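Local coordinates for protein CRISPR system Cmr subunit Cmr1-1 (Pyrococcus furiosus, PDB 4W8Z) that binds RNA and, together with Cmr6, caps the crRNA-guided type III-B Cmr ribonucleoprotein complex of CRISPR antiviral defence, at residues Tyr248-Leu252 / Ile316-Val321. Numbering follows the deposited sequence.
Sequences YKEYL and IVDWNV
An amphipathic helix offers a neighbouring loop one ridged face, and this pair illustrates how an irregular segment can be shaped to it. Residues 248-252 form a little over one turn within the long helix 237-264, tied by L252 N to Y248 O at 2.8 Å; K249 and E250 take no part in the contact with the loop, while Y248, Y251 and L252, all with chi1 t, project toward it. In segment 316-321, I316 to D318 take helical phi/psi angles, with a weak bond from W319 N to I316 O (3.3 Å), and W319 to V321 then open into an extended path. The two segments run in opposite directions: the CA atoms of L252 and V317 lie 7.3 Å apart, those of Y248 and V321 8.6 Å. V321 (chi1 t) is the bump that enters the groove between the tyrosines, CG2 reaching Y248 CE1 at 3.8 Å and CG1 reaching Y251 CE2 at 4.1 Å. Both segments belong to the Cmr1-like C-terminal region of this RAMP-superfamily protein, where the loop leads from strand 294-302 to helix 327-330 and V321 also pairs by backbone with L284. At the other end L252 (chi2 p) sets its forked tip against the bend at I316 and V317: CD1 sits 3.9 Å from I316 O and 4.3 Å from I316 CG2, CD2 4.3 Å from V317 CG2. Between these two side chains the Y248 ring extends edge-on to V317 O, its OH 3.1 Å from V317 O, an oxygen that accepts a hydrogen bond from R161. Y251 OH passes beyond V321 to hydrogen-bond N324 OD1 and L322 N, while F325 meets its ring edge-to-face.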
ATOM      1  N   TYR A 248       5.700  14.821   7.188  1.00 66.53           N
ATOM      2  CA  TYR A 248       4.329  14.672   7.661  1.00 66.13           C
ATOM      3  C   TYR A 248       4.030  15.588   8.846  1.00 68.55           C
ATOM      4  O   TYR A 248       2.889  16.005   9.042  1.00 72.58           O
ATOM      5  CB  TYR A 248       4.040  13.218   8.042  1.00 64.75           C
ATOM      6  CG  TYR A 248       2.696  13.038   8.705  1.00 65.65           C
ATOM      7  CD1 TYR A 248       1.522  13.060   7.960  1.00 64.13           C
ATOM      8  CD2 TYR A 248       2.597  12.872  10.081  1.00 70.27           C
ATOM      9  CE1 TYR A 248       0.288  12.909   8.566  1.00 64.30           C
ATOM     10  CE2 TYR A 248       1.370  12.722  10.694  1.00 80.06           C
ATOM     11  CZ  TYR A 248       0.218  12.738   9.934  1.00 76.48           C
ATOM     12  OH  TYR A 248      -1.003  12.587  10.557  1.00 83.20           O
ATOM     13  N   LYS A 249       5.050  15.898   9.638  1.00 71.39           N
ATOM     14  CA  LYS A 249       4.866  16.776  10.786  1.00 69.53           C
ATOM     15  C   LYS A 249       4.502  18.182  10.323  1.00 74.39           C
ATOM     16  O   LYS A 249       3.634  18.833  10.903  1.00 71.17           O
ATOM     17  CB  LYS A 249       6.127  16.807  11.647  1.00 73.50           C
ATOM     18  CG  LYS A 249       6.004  17.631  12.917  1.00 71.28           C
ATOM     19  CD  LYS A 249       7.368  17.846  13.555  1.00 72.83           C
ATOM     20  CE  LYS A 249       7.294  18.784  14.749  1.00 78.50           C
ATOM     21  NZ  LYS A 249       8.653  19.186  15.230  1.00 79.43           N
ATOM     22  N   GLU A 250       5.167  18.640   9.265  1.00 73.19           N
ATOM     23  CA  GLU A 250       4.914  19.968   8.721  1.00 71.60           C
ATOM     24  C   GLU A 250       3.607  19.992   7.942  1.00 69.64           C
ATOM     25  O   GLU A 250       2.858  20.970   7.994  1.00 72.36           O
ATOM     26  CB  GLU A 250       6.078  20.416   7.832  1.00 72.92           C
ATOM     27  CG  GLU A 250       5.883  21.770   7.147  1.00 74.22           C
ATOM     28  CD  GLU A 250       5.772  22.948   8.117  1.00 83.25           C
ATOM     29  OE1 GLU A 250       5.967  22.769   9.342  1.00 82.82           O
ATOM     30  OE2 GLU A 250       5.488  24.071   7.643  1.00 81.59           O
ATOM     31  N   TYR A 251       3.344  18.904   7.223  1.00 68.45           N
ATOM     32  CA  TYR A 251       2.087  18.718   6.501  1.00 68.05           C
ATOM     33  C   TYR A 251       0.904  18.806   7.457  1.00 70.32           C
ATOM     34  O   TYR A 251      -0.070  19.508   7.197  1.00 75.02           O
ATOM     35  CB  TYR A 251       2.103  17.372   5.784  1.00 67.95           C
ATOM     36  CG  TYR A 251       0.839  16.996   5.041  1.00 78.07           C
ATOM     37  CD1 TYR A 251       0.466  17.652   3.876  1.00 73.94           C
ATOM     38  CD2 TYR A 251       0.039  15.948   5.485  1.00 83.91           C
ATOM     39  CE1 TYR A 251      -0.677  17.289   3.184  1.00 67.17           C
ATOM     40  CE2 TYR A 251      -1.103  15.580   4.799  1.00 71.81           C
ATOM     41  CZ  TYR A 251      -1.454  16.254   3.653  1.00 69.42           C
ATOM     42  OH  TYR A 251      -2.589  15.882   2.972  1.00 74.14           O
ATOM     43  N   LEU A 252       1.013  18.099   8.576  1.00 71.90           N
ATOM     44  CA  LEU A 252      -0.026  18.099   9.598  1.00 71.83           C
ATOM     45  C   LEU A 252      -0.142  19.456  10.286  1.00 76.05           C
ATOM     46  O   LEU A 252      -1.237  19.883  10.646  1.00 80.38           O
ATOM     47  CB  LEU A 252       0.257  17.007  10.632  1.00 69.62           C
ATOM     48  CG  LEU A 252      -0.674  16.886  11.838  1.00 66.92           C
ATOM     49  CD1 LEU A 252      -2.071  16.473  11.403  1.00 64.50           C
ATOM     50  CD2 LEU A 252      -0.099  15.899  12.841  1.00 66.49           C
ATOM     51  N   ILE A 316      -7.741  14.797  13.706  1.00 71.84           N
ATOM     52  CA  ILE A 316      -7.091  15.202  12.461  1.00 75.86           C
ATOM     53  C   ILE A 316      -5.783  14.440  12.226  1.00 74.96           C
ATOM     54  O   ILE A 316      -5.306  14.333  11.093  1.00 72.10           O
ATOM     55  CB  ILE A 316      -6.821  16.726  12.447  1.00 66.99           C
ATOM     56  CG1 ILE A 316      -6.377  17.187  11.052  1.00 60.73           C
ATOM     57  CG2 ILE A 316      -5.814  17.102  13.516  1.00 65.49           C
ATOM     58  CD1 ILE A 316      -6.771  18.610  10.720  1.00 60.27           C
ATOM     59  N   VAL A 317      -5.220  13.884  13.295  1.00 73.95           N
ATOM     60  CA  VAL A 317      -4.014  13.075  13.178  1.00 70.34           C
ATOM     61  C   VAL A 317      -4.318  11.757  12.461  1.00 66.98           C
ATOM     62  O   VAL A 317      -3.422  11.118  11.913  1.00 67.65           O
ATOM     63  CB  VAL A 317      -3.384  12.793  14.566  1.00 71.88           C
ATOM     64  CG1 VAL A 317      -4.199  11.768  15.340  1.00 66.60           C
ATOM     65  CG2 VAL A 317      -1.944  12.330  14.411  1.00 73.79           C
ATOM     66  N   ASP A 318      -5.590  11.365  12.455  1.00 70.01           N
ATOM     67  CA  ASP A 318      -6.002  10.108  11.838  1.00 70.62           C
ATOM     68  C   ASP A 318      -6.517  10.312  10.417  1.00 68.79           C
ATOM     69  O   ASP A 318      -6.813   9.344   9.713  1.00 71.21           O
ATOM     70  CB  ASP A 318      -7.077   9.419  12.682  1.00 73.28           C
ATOM     71  CG  ASP A 318      -6.530   8.849  13.983  1.00 81.36           C
ATOM     72  OD1 ASP A 318      -5.354   8.419  14.010  1.00 84.66           O
ATOM     73  OD2 ASP A 318      -7.286   8.823  14.983  1.00 83.61           O
ATOM     74  N   TRP A 319      -6.631  11.569   9.998  1.00 68.16           N
ATOM     75  CA  TRP A 319      -7.095  11.878   8.650  1.00 61.31           C
ATOM     76  C   TRP A 319      -6.136  11.303   7.611  1.00 62.07           C
ATOM     77  O   TRP A 319      -4.920  11.341   7.795  1.00 74.02           O
ATOM     78  CB  TRP A 319      -7.244  13.391   8.465  1.00 61.82           C
ATOM     79  CG  TRP A 319      -8.429  13.976   9.188  1.00 69.24           C
ATOM     80  CD1 TRP A 319      -9.184  13.370  10.157  1.00 72.08           C
ATOM     81  CD2 TRP A 319      -9.001  15.276   8.993  1.00 68.71           C
ATOM     82  NE1 TRP A 319     -10.180  14.217  10.581  1.00 64.26           N
ATOM     83  CE2 TRP A 319     -10.093  15.391   9.879  1.00 67.99           C
ATOM     84  CE3 TRP A 319      -8.693  16.359   8.160  1.00 74.51           C
ATOM     85  CZ2 TRP A 319     -10.881  16.540   9.947  1.00 63.30           C
ATOM     86  CZ3 TRP A 319      -9.482  17.494   8.225  1.00 59.95           C
ATOM     87  CH2 TRP A 319     -10.558  17.577   9.115  1.00 62.11           C
ATOM     88  N   ASN A 320      -6.683  10.754   6.530  1.00 67.32           N
ATOM     89  CA  ASN A 320      -5.871  10.236   5.432  1.00 57.79           C
ATOM     90  C   ASN A 320      -4.873  11.253   4.896  1.00 64.86           C
ATOM     91  O   ASN A 320      -5.154  12.453   4.850  1.00 64.30           O
ATOM     92  CB  ASN A 320      -6.760   9.770   4.280  1.00 56.93           C
ATOM     93  CG  ASN A 320      -7.529   8.515   4.605  1.00 61.75           C
ATOM     94  OD1 ASN A 320      -7.178   7.780   5.525  1.00 71.61           O
ATOM     95  ND2 ASN A 320      -8.579   8.250   3.838  1.00 66.03           N
ATOM     96  N   VAL A 321      -3.708  10.765   4.478  1.00 64.48           N
ATOM     97  CA  VAL A 321      -2.728  11.605   3.802  1.00 62.72           C
ATOM     98  C   VAL A 321      -3.064  11.680   2.312  1.00 66.53           C
ATOM     99  O   VAL A 321      -3.213  10.651   1.655  1.00 70.81           O
ATOM    100  CB  VAL A 321      -1.298  11.072   3.998  1.00 62.52           C
ATOM    101  CG1 VAL A 321      -0.307  11.897   3.200  1.00 60.71           C
ATOM    102  CG2 VAL A 321      -0.935  11.078   5.477  1.00 64.48           C
TER